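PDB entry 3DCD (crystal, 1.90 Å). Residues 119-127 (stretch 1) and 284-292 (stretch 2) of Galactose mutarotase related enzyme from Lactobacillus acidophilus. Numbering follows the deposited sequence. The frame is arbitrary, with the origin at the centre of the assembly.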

# COMPACT_ATOMS: atom_id res chain seq x y z
N ASN A 119 9.97 -18.23 -3.58
CA ASN A 119 11.00 -17.76 -4.50
C ASN A 119 11.21 -16.25 -4.35
O ASN A 119 11.34 -15.75 -3.23
N ASN A 120 11.22 -15.50 -5.46
CA ASN A 120 11.40 -14.06 -5.37
C ASN A 120 10.08 -13.29 -5.22
O ASN A 120 10.03 -12.08 -5.50
N LEU A 121 9.03 -13.99 -4.78
CA LEU A 121 7.70 -13.40 -4.57
C LEU A 121 7.40 -13.26 -3.08
O LEU A 121 7.53 -14.21 -2.31
N LEU A 122 6.97 -12.05 -2.71
CA LEU A 122 6.59 -11.73 -1.35
C LEU A 122 5.10 -11.36 -1.32
O LEU A 122 4.67 -10.43 -2.01
N GLU A 123 4.33 -12.09 -0.52
CA GLU A 123 2.93 -11.77 -0.27
C GLU A 123 2.81 -10.85 0.93
O GLU A 123 3.53 -11.01 1.93
N GLU A 124 1.87 -9.91 0.84
CA GLU A 124 1.46 -9.09 1.99
C GLU A 124 -0.04 -9.29 2.12
O GLU A 124 -0.82 -8.80 1.30
N ASN A 125 -0.45 -10.07 3.12
CA ASN A 125 -1.84 -10.53 3.20
C ASN A 125 -2.51 -9.90 4.40
O ASN A 125 -1.95 -9.91 5.50
N PHE A 126 -3.72 -9.41 4.19
CA PHE A 126 -4.51 -8.80 5.27
C PHE A 126 -5.65 -9.72 5.71
O PHE A 126 -6.34 -10.31 4.88
N SER A 127 -5.85 -9.80 7.01
CA SER A 127 -6.98 -10.47 7.58
C SER A 127 -7.56 -9.58 8.66
O SER A 127 -6.84 -9.17 9.57
N GLN A 284 -10.60 -11.04 4.07
CA GLN A 284 -9.23 -11.30 3.66
C GLN A 284 -8.94 -10.61 2.35
O GLN A 284 -9.76 -10.63 1.43
N ALA A 285 -7.79 -9.95 2.29
CA ALA A 285 -7.31 -9.32 1.07
C ALA A 285 -5.78 -9.37 1.10
O ALA A 285 -5.18 -9.83 2.08
N GLY A 286 -5.16 -8.90 0.03
CA GLY A 286 -3.71 -8.84 0.00
C GLY A 286 -3.21 -8.72 -1.40
O GLY A 286 -3.99 -8.70 -2.38
N PHE A 287 -1.88 -8.63 -1.51
CA PHE A 287 -1.23 -8.46 -2.80
C PHE A 287 0.14 -9.11 -2.77
O PHE A 287 0.62 -9.49 -1.71
N SER A 288 0.76 -9.24 -3.94
CA SER A 288 2.03 -9.94 -4.06
C SER A 288 3.03 -9.12 -4.85
O SER A 288 2.65 -8.40 -5.78
N MSE A 289 4.30 -9.23 -4.48
CA MSE A 289 5.35 -8.43 -5.12
C MSE A 289 6.45 -9.38 -5.55
O MSE A 289 6.86 -10.23 -4.77
N THR A 290 6.93 -9.22 -6.78
CA THR A 290 8.15 -9.92 -7.21
C THR A 290 9.24 -8.89 -7.53
O THR A 290 8.95 -7.79 -7.99
N TYR A 291 10.49 -9.26 -7.27
CA TYR A 291 11.61 -8.36 -7.44
C TYR A 291 12.69 -8.94 -8.35
O TYR A 291 13.06 -10.10 -8.20
N HIS A 292 13.19 -8.10 -9.25
CA HIS A 292 14.34 -8.47 -10.08
C HIS A 292 15.33 -7.31 -10.11
O HIS A 292 14.95 -6.15 -10.34

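The pairing of residues 121-127 with 284-290 is a regular antiparallel β-ladder between strands distant in sequence, and it illustrates a general principle: the backbone fixes the register, while side chains of paired residues share a face of the sheet and pack there as neighbours. Pairs of short hydrogen bonds set the frame, as between Leu 122 N and Met 289 O (2.8 Å) and between Met 289 N and Leu 122 O (2.8 Å).

One face carries Leu 122, Glu 124 and Phe 126 opposite Met 289, Phe 287 and Ala 285, all buried. Leu 122 (chi1 t, chi2 p) sends CD2 to 3.8 Å from CE of Met 289, a selenomethionine in an m, t, m conformation whose CB points to this face and whose end comes nearer the partner strand. The Leu 122 side chain also meets Tyr 291 (chi1 m): its CB lies at the ring edge, 3.9 Å from Tyr 291 CE2. The hydroxyl of Tyr 291 is buried without a polar partner in the model, and its OH sits 3.4 Å from Leu 122 CD2.

Further along, Phe 287 adopts chi1 p, and the end of its side chain comes nearer the other strand than its CB direction alone would suggest. The CB of Glu 124 lies over one face of that ring, 4.1 Å from the centroid of Phe 287, in a CH-π contact; Glu 124 itself is extended (chi1 t, chi2 t), and its OE1 reaches to 3.2 Å from Phe 287 CZ. Phe 126 (chi1 m) completes the cluster, its CZ meeting the edge of the Phe 287 ring at 4.0 Å from CE1.

The other face is more polar and more variable in exposure, with Leu 121, Glu 123 and Thr 290 partly exposed but Ser 288 buried. Leu 121 (t, t) places CD1 3.7 Å from CG2 of Thr 290 (chi1 p) and CD2 3.8 Å from CB of Ser 288. Beside this apolar patch, Glu 123 (chi1 m, chi2 t) and Ser 288 (chi1 m) are linked through a water, which donates to Glu 123 OE2 at 2.7 Å and is hydrogen-bonded to Ser 288 OG at 2.8 Å. Gly 286, paired with Asn 125, leaves this face bare at a tight point: an ideal CB on Gly 286 would lie 2.7 Å from Glu 124 O, a clash.

At the loop end, Asn 120 (chi1 p) extends the pairing with its side chain. Its CB points sideways, but the amide comes nearer, and Asn 120 ND2 donates to Tyr 291 O at 3.0 Å, supplementing a weak backbone bond from Tyr 291 N to Asn 120 O (3.4 Å).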

# COMPACT_ATOMS: atom_id res chain seq x y z
CB ASN A 119 10.66 -18.17 -5.94
CG ASN A 119 10.67 -19.68 -6.12
OD1 ASN A 119 10.03 -20.20 -7.03
ND2 ASN A 119 11.41 -20.37 -5.28
CB ASN A 120 12.22 -13.53 -6.55
CG ASN A 120 11.50 -13.67 -7.86
OD1 ASN A 120 10.66 -14.58 -8.04
ND2 ASN A 120 11.81 -12.77 -8.81
CB LEU A 121 6.60 -14.21 -5.28
CG LEU A 121 5.17 -13.65 -5.25
CD1 LEU A 121 4.35 -14.07 -6.45
CD2 LEU A 121 4.43 -14.00 -3.94
CB LEU A 122 7.41 -10.52 -0.85
CG LEU A 122 7.04 -9.90 0.51
CD1 LEU A 122 7.22 -10.91 1.64
CD2 LEU A 122 7.95 -8.68 0.74
CB GLU A 123 2.14 -13.04 0.01
CG GLU A 123 2.02 -13.97 -1.16
CD GLU A 123 1.08 -15.15 -0.89
OE1 GLU A 123 0.65 -15.35 0.28
OE2 GLU A 123 0.80 -15.89 -1.85
CB GLU A 124 1.78 -7.62 1.75
CG GLU A 124 1.23 -6.66 2.84
CD GLU A 124 1.80 -5.24 2.72
OE1 GLU A 124 2.89 -5.06 2.12
OE2 GLU A 124 1.15 -4.30 3.22
CB ASN A 125 -1.91 -12.06 3.35
CG ASN A 125 -1.18 -12.80 2.23
OD1 ASN A 125 -0.36 -13.69 2.49
ND2 ASN A 125 -1.47 -12.44 1.00
CB PHE A 126 -5.11 -7.48 4.79
CG PHE A 126 -4.09 -6.48 4.30
CD1 PHE A 126 -2.97 -6.15 5.09
CD2 PHE A 126 -4.24 -5.89 3.05
CE1 PHE A 126 -2.02 -5.22 4.63
CE2 PHE A 126 -3.30 -4.94 2.59
CZ PHE A 126 -2.20 -4.61 3.38
CB SER A 127 -6.56 -11.81 8.17
OG SER A 127 -7.57 -12.32 9.03
CB GLN A 284 -8.95 -12.81 3.55
CG GLN A 284 -8.67 -13.47 4.87
CD GLN A 284 -8.28 -14.94 4.73
OE1 GLN A 284 -8.80 -15.65 3.88
NE2 GLN A 284 -7.35 -15.39 5.58
CB ALA A 285 -7.78 -7.89 1.00
CB PHE A 287 -1.16 -6.98 -3.18
CG PHE A 287 -0.40 -6.13 -2.19
CD1 PHE A 287 -1.04 -5.65 -1.03
CD2 PHE A 287 0.93 -5.79 -2.43
CE1 PHE A 287 -0.35 -4.85 -0.13
CE2 PHE A 287 1.63 -4.98 -1.53
CZ PHE A 287 1.00 -4.52 -0.38
CB SER A 288 1.84 -11.29 -4.74
OG SER A 288 0.90 -12.04 -4.00
CB MSE A 289 5.92 -7.42 -4.13
CG MSE A 289 4.97 -6.28 -3.72
SE MSE A 289 5.48 -5.45 -2.02
CE MSE A 289 4.92 -6.93 -0.83
CB THR A 290 7.92 -10.84 -8.43
OG1 THR A 290 7.62 -10.04 -9.59
CG2 THR A 290 6.75 -11.79 -8.16
CB TYR A 291 12.24 -8.06 -6.08
CG TYR A 291 11.24 -7.72 -5.00
CD1 TYR A 291 10.86 -6.40 -4.76
CD2 TYR A 291 10.67 -8.72 -4.23
CE1 TYR A 291 9.92 -6.08 -3.76
CE2 TYR A 291 9.73 -8.42 -3.23
CZ TYR A 291 9.37 -7.10 -3.00
OH TYR A 291 8.47 -6.81 -2.01
CB HIS A 292 13.93 -8.86 -11.50
CG HIS A 292 15.00 -9.62 -12.23
ND1 HIS A 292 16.17 -9.03 -12.66
CD2 HIS A 292 15.09 -10.93 -12.56
CE1 HIS A 292 16.93 -9.94 -13.24
NE2 HIS A 292 16.29 -11.10 -13.21
O HOH W 1 0.76 -14.84 -4.36